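Local coordinates for protein nicotinate-nucleotide pyrophosphorylase (Pyrococcus furiosus, PDB 2I14) that probably makes nicotinate mononucleotide from nicotinate and phosphoribosyl pyrophosphate, a step in NAD biosynthesis, and carries bound zinc ions, at residues A[325-330]-A[341-346]; A[43-48]-A[310-315]; A[51-56]-A[302-307]. All coordinates share one frame; numbering follows the deposited sequence.

Contact 1: residues A[325-330]-A[341-346]; sequences SGRKQV and VPANKK
Gln-329 and Val-341 form the hydrogen-bonded pair near the open end of an antiparallel beta hairpin, whose strands 328-333 and 338-342 are joined near Cys-333 and His-337, which with Cys-350 and Cys-353 bind a zinc ion. Two reciprocal backbone bonds identify the pair. Gln-329 N gives its hydrogen to Val-341 O over 3.0 Å at 168°, and Val-341 N gives its own to Gln-329 O over 2.9 Å at 169°. Both side chains lie on the same sheet face, but that of Gln-329 leads away from its neighbour, so the backbone carries this pairing. The third rung, Ala-343 N to Arg-327 O at 3.0 Å, continues the ladder as 341-346 leaves its strand in a type I turn from Pro-342 to Lys-345.

The compact part lies around Lys-328 and Pro-342, the non-hydrogen-bonded pair. The lysine chain crosses obliquely over the proline, bringing CE within 3.6 Å of Pro-342 CB. Trp-259 of the second subunit packs on both residues, which places this side of the hairpin in a subunit interface. Arg-327 and Ala-343 add to the close packing: CG of the arginine, anti to the backbone N (chi1 161°), lies 3.7 Å from Ala-343 CB. Beyond CD the chain leads away from this methyl, and NH2 forms a salt bridge with Glu-98. Beyond the other edge of strand 328-333 lies strand 357-365, where Val-330 packs on Leu-360 and Leu-361.

The looser side begins at Asn-344. From there through Lys-346 the chain is solvent-exposed and offers the opposing segment little area. Lys-345 NZ is 5.8 Å from Lys-328 NZ, a spacing at which the two charges would probably repel mildly. At this margin the amide of Asn-344 turns its OD1 to within 3.5 Å of Lys-328 NZ.

Contact 2: residues A[43-48]-A[310-315]; sequences KVLADV and IVEVEG
Leu-45 is held through both its backbone polar atoms: its N donates to Glu-312 O at 2.7 Å and 172°, and its O accepts Val-311 N at 2.9 Å plus a weak bond from Glu-312 N at 3.3 Å. Two residues thus face one, a classic beta bulge that shifts the antiparallel register before Ala-46 pairs with Ile-310. Where 310-315 leaves its strand, Glu-314 N reaches Lys-43 O at 2.8 Å, and Glu-314 OE2 takes Lys-43 N on its anti side, 33° out of the carboxylate plane.

Val-44 lies alongside Val-313, and its CB meets Ile-310 CG2 at 3.9 Å. At the bulge Val-311 crosses Asp-47 at about a right angle, its CG1 meeting Asp-47 CB at 3.4 Å and lying also beside the carboxylate carbon, while Gln-96 binds Asp-47 OD1. An alanine in place of Val-311 would probably open a gap beside Asp-47 and leave its carboxylate less firmly fixed in rotation.

Strand 43-49 lies between 307-313 and 95-98 in the sheet; on the face bearing Val-44, helix 101-104 packs through Tyr-101 and Phe-104, and Ile-188 of the third subunit covers Ile-310 and Val-313.

Contact 3: residues A[51-56]-A[302-307]; sequences TSLPNN and KPVDFA
Lys-302 meets Asn-55 through the one hydrogen bond between these two irregular segments. CG of the lysine lies beside its backbone N (chi1 -55°), and from there the extended chain carries NZ to 3.0 Å from Asn-55 OD1. The side chains cross at about a right angle, and the ammonium stands above the amide, 41° out of the carbonyl plane, with a C=O...N angle of 114°. Both residues are exposed, which puts this polar link at the solvent-facing margin.

Next along the chain, CG of the Pro-54 ring lies near two carbonyl oxygens, 3.7 Å from Lys-302 O and 3.3 Å from Pro-303 O. Pro-303 points its CB away from 51-56 and packs on Ser-300 of the third subunit.

Val-304 carries the buried part. Its CG1 lies 3.8 Å from Leu-53 CD2, the two side chains being side by side and pointing the same way, while CG2 has a looser approach to Pro-54 CD at 4.4 Å. The same CG1 stands 3.9 Å above the ring centre of Phe-306, and Phe-88 meets both Val-304 and Leu-53. The backbone of Val-304 is tied to Ser-116 of helix 108-131.

The backbone angles at Asp-305 fit an inverse gamma turn, and its OD2 makes a weak hydrogen bond with His-144 of the third subunit, a residue lining the phosphoribosyl-analogue pocket there. Phe-306 then packs against helix 108-131, and Ala-307 joins Thr-49 by a backbone bond as strand 307-313 begins.

The arrangement joins two loops, one from the N-terminal domain and one after helix 296-299 of the C-terminal domain, and the link to His-144 is consistent with the quinolinate phosphoribosyltransferase family, whose active sites lie at subunit interfaces.

From the N terminus, strand 43-49 opens the loop of contact 2, and residues 51-56 soon after open that of contact 3. The chain then runs through the rest of the N-terminal region and the parallel strands with their helices before 302-307 closes contact 3 and 310-315 closes contact 2, so the loop of contact 2 encloses that of contact 3. Contact 1 follows in series as a short hairpin and crosses neither. Contacts 2 and 3 touch where Val-48 packs on Phe-306. Contacts 1 and 2 belong to one antiparallel sheet and meet through a probable Gly-326 N to Val-311 O hydrogen bond, linking the segment leading into the zinc-binding hairpin to strand 307-313.

Contact 1: residues A[325-330]-A[341-346]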
loop_
_atom_site.group_PDB
_atom_site.type_symbol
_atom_site.label_atom_id
_atom_site.label_comp_id
_atom_site.label_asym_id
_atom_site.label_seq_id
_atom_site.Cartn_x
_atom_site.Cartn_y
_atom_site.Cartn_z
ATOM N N SER A 325 26.454 17.997 23.202
ATOM C CA SER A 325 27.442 18.279 24.229
ATOM C C SER A 325 27.305 19.640 24.887
ATOM O O SER A 325 26.835 20.594 24.272
ATOM C CB SER A 325 28.837 18.156 23.612
ATOM O OG SER A 325 29.799 17.729 24.558
ATOM N N GLY A 326 27.718 19.720 26.148
ATOM C CA GLY A 326 27.680 20.985 26.866
ATOM C C GLY A 326 26.504 21.268 27.777
ATOM O O GLY A 326 25.457 20.634 27.671
ATOM N N ARG A 327 26.698 22.233 28.676
ATOM C CA ARG A 327 25.671 22.659 29.630
ATOM C C ARG A 327 24.776 23.664 28.925
ATOM O O ARG A 327 25.254 24.699 28.468
ATOM C CB ARG A 327 26.309 23.336 30.845
ATOM C CG ARG A 327 25.345 24.206 31.653
ATOM C CD ARG A 327 26.094 25.119 32.620
ATOM N NE ARG A 327 26.703 24.366 33.713
ATOM C CZ ARG A 327 26.022 23.827 34.718
ATOM N NH1 ARG A 327 24.704 23.962 34.783
ATOM N NH2 ARG A 327 26.660 23.133 35.647
ATOM N N LYS A 328 23.482 23.381 28.836
ATOM C CA LYS A 328 22.605 24.304 28.139
ATOM C C LYS A 328 21.268 24.641 28.775
ATOM O O LYS A 328 20.884 24.086 29.805
ATOM C CB LYS A 328 22.381 23.809 26.712
ATOM C CG LYS A 328 23.562 24.095 25.786
ATOM C CD LYS A 328 24.814 23.271 26.123
ATOM C CE LYS A 328 26.132 23.949 25.673
ATOM N NZ LYS A 328 26.552 25.131 26.498
ATOM N N GLN A 329 20.575 25.580 28.138
ATOM C CA GLN A 329 19.271 26.042 28.591
ATOM C C GLN A 329 18.301 26.085 27.424
ATOM O O GLN A 329 18.709 26.220 26.274
ATOM C CB GLN A 329 19.379 27.446 29.201
ATOM C CG GLN A 329 19.134 27.500 30.710
ATOM C CD GLN A 329 17.680 27.298 31.073
ATOM O OE1 GLN A 329 17.046 26.343 30.642
ATOM N NE2 GLN A 329 17.149 28.196 31.877
ATOM N N VAL A 330 17.014 25.964 27.736
ATOM C CA VAL A 330 15.958 25.997 26.738
ATOM C C VAL A 330 15.065 27.203 26.991
ATOM O O VAL A 330 14.450 27.317 28.048
ATOM C CB VAL A 330 15.085 24.718 26.792
ATOM C CG1 VAL A 330 15.905 23.502 26.434
ATOM C CG2 VAL A 330 14.523 24.533 28.165
ATOM N N VAL A 341 19.833 26.521 23.569
ATOM C CA VAL A 341 21.094 27.208 23.318
ATOM C C VAL A 341 22.067 26.913 24.430
ATOM O O VAL A 341 21.680 26.431 25.495
ATOM C CB VAL A 341 20.913 28.748 23.239
ATOM C CG1 VAL A 341 20.200 29.136 21.951
ATOM C CG2 VAL A 341 20.133 29.240 24.445
ATOM N N PRO A 342 23.353 27.180 24.185
ATOM C CA PRO A 342 24.401 26.950 25.177
ATOM C C PRO A 342 24.206 27.900 26.360
ATOM O O PRO A 342 23.809 29.049 26.169
ATOM C CB PRO A 342 25.679 27.244 24.393
ATOM C CG PRO A 342 25.305 26.870 23.000
ATOM C CD PRO A 342 23.944 27.491 22.875
ATOM N N ALA A 343 24.475 27.425 27.572
ATOM C CA ALA A 343 24.330 28.257 28.769
ATOM C C ALA A 343 25.271 29.472 28.734
ATOM O O ALA A 343 25.004 30.495 29.375
ATOM C CB ALA A 343 24.600 27.421 30.020
ATOM N N ASN A 344 26.366 29.343 27.979
ATOM C CA ASN A 344 27.366 30.404 27.824
ATOM C C ASN A 344 26.768 31.648 27.162
ATOM O O ASN A 344 27.435 32.670 27.032
ATOM C CB ASN A 344 28.545 29.901 26.975
ATOM C CG ASN A 344 29.257 28.690 27.592
ATOM O OD1 ASN A 344 28.667 27.612 27.753
ATOM N ND2 ASN A 344 30.533 28.868 27.934
ATOM N N LYS A 345 25.515 31.545 26.732
ATOM C CA LYS A 345 24.818 32.647 26.079
ATOM C C LYS A 345 23.440 32.787 26.715
ATOM O O LYS A 345 22.962 31.867 27.377
ATOM C CB LYS A 345 24.673 32.375 24.575
ATOM C CG LYS A 345 25.999 32.253 23.806
ATOM C CD LYS A 345 26.769 30.965 24.139
ATOM C CE LYS A 345 28.114 30.903 23.416
ATOM N NZ LYS A 345 28.904 29.693 23.788
ATOM N N LYS A 346 22.794 33.930 26.513
ATOM C CA LYS A 346 21.477 34.153 27.102
ATOM C C LYS A 346 20.516 34.881 26.170
ATOM O O LYS A 346 20.822 35.961 25.657
ATOM C CB LYS A 346 21.625 34.926 28.420
ATOM C CG LYS A 346 22.570 34.244 29.415
ATOM C CD LYS A 346 22.711 35.001 30.716
ATOM C CE LYS A 346 23.783 34.360 31.577
ATOM N NZ LYS A 346 23.505 32.923 31.850
#

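Contact 2: residues A[43-48]-A[310-315]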
loop_
_atom_site.group_PDB
_atom_site.type_symbol
_atom_site.label_atom_id
_atom_site.label_comp_id
_atom_site.label_asym_id
_atom_site.label_seq_id
_atom_site.Cartn_x
_atom_site.Cartn_y
_atom_site.Cartn_z
ATOM N N LYS A 43 33.675 15.989 38.910
ATOM C CA LYS A 43 32.394 16.651 38.670
ATOM C C LYS A 43 31.956 16.539 37.211
ATOM O O LYS A 43 32.738 16.790 36.288
ATOM C CB LYS A 43 32.485 18.134 39.067
ATOM C CG LYS A 43 31.618 18.572 40.266
ATOM C CD LYS A 43 32.019 17.903 41.592
ATOM C CE LYS A 43 31.634 18.757 42.818
ATOM N NZ LYS A 43 30.175 19.111 42.931
ATOM N N VAL A 44 30.696 16.157 37.018
ATOM C CA VAL A 44 30.121 16.009 35.690
ATOM C C VAL A 44 28.696 16.541 35.675
ATOM O O VAL A 44 28.019 16.586 36.705
ATOM C CB VAL A 44 30.065 14.531 35.244
ATOM C CG1 VAL A 44 31.471 13.985 35.047
ATOM C CG2 VAL A 44 29.299 13.704 36.281
ATOM N N LEU A 45 28.253 16.954 34.493
ATOM C CA LEU A 45 26.899 17.444 34.314
ATOM C C LEU A 45 26.225 16.475 33.355
ATOM O O LEU A 45 26.674 16.292 32.220
ATOM C CB LEU A 45 26.900 18.852 33.717
ATOM C CG LEU A 45 25.520 19.486 33.478
ATOM C CD1 LEU A 45 24.718 19.482 34.759
ATOM C CD2 LEU A 45 25.687 20.903 32.952
ATOM N N ALA A 46 25.165 15.832 33.827
ATOM C CA ALA A 46 24.432 14.886 33.003
ATOM C C ALA A 46 23.109 15.513 32.542
ATOM O O ALA A 46 22.492 16.313 33.248
ATOM C CB ALA A 46 24.185 13.584 33.780
ATOM N N ASP A 47 22.704 15.141 31.332
ATOM C CA ASP A 47 21.488 15.626 30.700
ATOM C C ASP A 47 20.472 14.501 30.568
ATOM O O ASP A 47 20.834 13.324 30.442
ATOM C CB ASP A 47 21.817 16.123 29.289
ATOM C CG ASP A 47 21.672 17.626 29.135
ATOM O OD1 ASP A 47 21.559 18.313 30.176
ATOM O OD2 ASP A 47 21.687 18.116 27.973
ATOM N N VAL A 48 19.195 14.864 30.596
ATOM C CA VAL A 48 18.132 13.892 30.409
ATOM C C VAL A 48 17.300 14.368 29.221
ATOM O O VAL A 48 16.720 15.459 29.252
ATOM C CB VAL A 48 17.251 13.768 31.645
ATOM C CG1 VAL A 48 16.066 12.896 31.329
ATOM C CG2 VAL A 48 18.038 13.139 32.769
ATOM N N ILE A 310 26.015 12.193 30.254
ATOM C CA ILE A 310 26.943 13.251 30.661
ATOM C C ILE A 310 27.353 14.062 29.431
ATOM O O ILE A 310 27.926 13.537 28.481
ATOM C CB ILE A 310 28.182 12.664 31.371
ATOM C CG1 ILE A 310 28.559 11.330 30.742
ATOM C CG2 ILE A 310 27.879 12.444 32.839
ATOM C CD1 ILE A 310 29.525 10.528 31.584
ATOM N N VAL A 311 27.013 15.343 29.454
ATOM C CA VAL A 311 27.303 16.255 28.357
ATOM C C VAL A 311 28.445 17.211 28.695
ATOM O O VAL A 311 28.860 18.017 27.862
ATOM C CB VAL A 311 26.070 17.091 28.014
ATOM C CG1 VAL A 311 24.886 16.182 27.746
ATOM C CG2 VAL A 311 25.762 18.026 29.156
ATOM N N GLU A 312 28.943 17.121 29.925
ATOM C CA GLU A 312 30.041 17.969 30.364
ATOM C C GLU A 312 30.742 17.366 31.581
ATOM O O GLU A 312 30.091 16.930 32.534
ATOM C CB GLU A 312 29.520 19.367 30.698
ATOM C CG GLU A 312 30.595 20.450 30.662
ATOM C CD GLU A 312 30.042 21.845 30.906
ATOM O OE1 GLU A 312 29.543 22.097 32.027
ATOM O OE2 GLU A 312 30.107 22.683 29.976
ATOM N N VAL A 313 32.072 17.337 31.531
ATOM C CA VAL A 313 32.881 16.798 32.619
ATOM C C VAL A 313 33.939 17.823 33.019
ATOM O O VAL A 313 34.831 18.139 32.232
ATOM C CB VAL A 313 33.584 15.496 32.194
ATOM C CG1 VAL A 313 34.242 14.835 33.402
ATOM C CG2 VAL A 313 32.586 14.562 31.547
ATOM N N GLU A 314 33.833 18.339 34.240
ATOM C CA GLU A 314 34.770 19.340 34.750
ATOM C C GLU A 314 34.784 20.597 33.875
ATOM O O GLU A 314 35.839 21.045 33.426
ATOM C CB GLU A 314 36.184 18.761 34.831
ATOM C CG GLU A 314 36.781 18.767 36.224
ATOM C CD GLU A 314 36.935 17.370 36.806
ATOM O OE1 GLU A 314 37.721 16.570 36.243
ATOM O OE2 GLU A 314 36.270 17.073 37.827
ATOM N N GLY A 315 33.604 21.159 33.636
ATOM C CA GLY A 315 33.504 22.359 32.824
ATOM C C GLY A 315 33.906 22.151 31.380
ATOM O O GLY A 315 33.938 23.097 30.601
#

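Contact 3: residues A[51-56]-A[302-307]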
loop_
_atom_site.group_PDB
_atom_site.type_symbol
_atom_site.label_atom_id
_atom_site.label_comp_id
_atom_site.label_asym_id
_atom_site.label_seq_id
_atom_site.Cartn_x
_atom_site.Cartn_y
_atom_site.Cartn_z
ATOM N N THR A 51 15.544 11.229 21.983
ATOM C CA THR A 51 15.856 11.558 20.601
ATOM C C THR A 51 14.580 11.404 19.805
ATOM O O THR A 51 14.531 11.715 18.620
ATOM C CB THR A 51 16.926 10.614 20.031
ATOM O OG1 THR A 51 16.509 9.259 20.229
ATOM C CG2 THR A 51 18.265 10.842 20.724
ATOM N N SER A 52 13.540 10.932 20.481
ATOM C CA SER A 52 12.247 10.736 19.846
ATOM C C SER A 52 11.165 10.581 20.895
ATOM O O SER A 52 11.441 10.309 22.056
ATOM C CB SER A 52 12.274 9.459 19.023
ATOM O OG SER A 52 12.363 8.349 19.909
ATOM N N LEU A 53 9.927 10.736 20.466
ATOM C CA LEU A 53 8.780 10.561 21.339
ATOM C C LEU A 53 8.020 9.401 20.719
ATOM O O LEU A 53 8.168 9.109 19.541
ATOM C CB LEU A 53 7.909 11.826 21.345
ATOM C CG LEU A 53 8.567 13.035 22.015
ATOM C CD1 LEU A 53 7.894 14.313 21.551
ATOM C CD2 LEU A 53 8.500 12.867 23.527
ATOM N N PRO A 54 7.186 8.721 21.498
ATOM C CA PRO A 54 6.433 7.593 20.945
ATOM C C PRO A 54 5.721 7.948 19.660
ATOM O O PRO A 54 5.295 9.077 19.488
ATOM C CB PRO A 54 5.459 7.258 22.060
ATOM C CG PRO A 54 6.261 7.583 23.278
ATOM C CD PRO A 54 6.874 8.911 22.924
ATOM N N ASN A 55 5.616 6.982 18.756
ATOM C CA ASN A 55 4.917 7.161 17.485
ATOM C C ASN A 55 5.387 8.377 16.695
ATOM O O ASN A 55 4.718 8.834 15.762
ATOM C CB ASN A 55 3.427 7.237 17.772
ATOM C CG ASN A 55 2.966 6.072 18.605
ATOM O OD1 ASN A 55 2.827 4.971 18.093
ATOM N ND2 ASN A 55 2.763 6.295 19.908
ATOM N N ASN A 56 6.562 8.874 17.059
ATOM C CA ASN A 56 7.120 10.037 16.410
ATOM C C ASN A 56 6.212 11.237 16.558
ATOM O O ASN A 56 5.991 11.995 15.613
ATOM C CB ASN A 56 7.388 9.735 14.948
ATOM C CG ASN A 56 8.733 9.098 14.753
ATOM O OD1 ASN A 56 8.912 8.247 13.892
ATOM N ND2 ASN A 56 9.703 9.512 15.562
ATOM N N LYS A 302 2.901 4.103 25.913
ATOM C CA LYS A 302 4.315 3.782 25.826
ATOM C C LYS A 302 5.171 4.841 26.496
ATOM O O LYS A 302 4.908 6.031 26.359
ATOM C CB LYS A 302 4.771 3.699 24.374
ATOM C CG LYS A 302 4.003 2.745 23.488
ATOM C CD LYS A 302 4.553 2.832 22.062
ATOM C CE LYS A 302 3.540 2.367 21.032
ATOM N NZ LYS A 302 4.036 2.703 19.673
ATOM N N PRO A 303 6.226 4.422 27.209
ATOM C CA PRO A 303 7.153 5.321 27.900
ATOM C C PRO A 303 7.868 6.237 26.910
ATOM O O PRO A 303 7.854 5.986 25.710
ATOM C CB PRO A 303 8.132 4.363 28.550
ATOM C CG PRO A 303 7.292 3.156 28.807
ATOM C CD PRO A 303 6.500 3.021 27.558
ATOM N N VAL A 304 8.497 7.293 27.418
ATOM C CA VAL A 304 9.257 8.230 26.585
ATOM C C VAL A 304 10.692 7.763 26.753
ATOM O O VAL A 304 11.182 7.715 27.868
ATOM C CB VAL A 304 9.105 9.690 27.099
ATOM C CG1 VAL A 304 9.898 10.647 26.233
ATOM C CG2 VAL A 304 7.637 10.084 27.094
ATOM N N ASP A 305 11.347 7.398 25.655
ATOM C CA ASP A 305 12.722 6.884 25.703
ATOM C C ASP A 305 13.666 7.931 26.274
ATOM O O ASP A 305 14.477 8.503 25.544
ATOM C CB ASP A 305 13.200 6.464 24.292
ATOM C CG ASP A 305 14.216 5.306 24.324
ATOM O OD1 ASP A 305 14.898 5.039 23.292
ATOM O OD2 ASP A 305 14.325 4.650 25.388
ATOM N N PHE A 306 13.552 8.181 27.577
ATOM C CA PHE A 306 14.386 9.166 28.276
ATOM C C PHE A 306 15.759 8.580 28.618
ATOM O O PHE A 306 15.850 7.464 29.115
ATOM C CB PHE A 306 13.677 9.635 29.562
ATOM C CG PHE A 306 12.816 10.856 29.379
ATOM C CD1 PHE A 306 11.567 10.945 29.989
ATOM C CD2 PHE A 306 13.256 11.927 28.608
ATOM C CE1 PHE A 306 10.762 12.081 29.831
ATOM C CE2 PHE A 306 12.460 13.071 28.440
ATOM C CZ PHE A 306 11.207 13.143 29.055
ATOM N N ALA A 307 16.823 9.325 28.353
ATOM C CA ALA A 307 18.157 8.832 28.663
ATOM C C ALA A 307 19.002 9.863 29.405
ATOM O O ALA A 307 18.894 11.059 29.157
ATOM C CB ALA A 307 18.863 8.398 27.387
#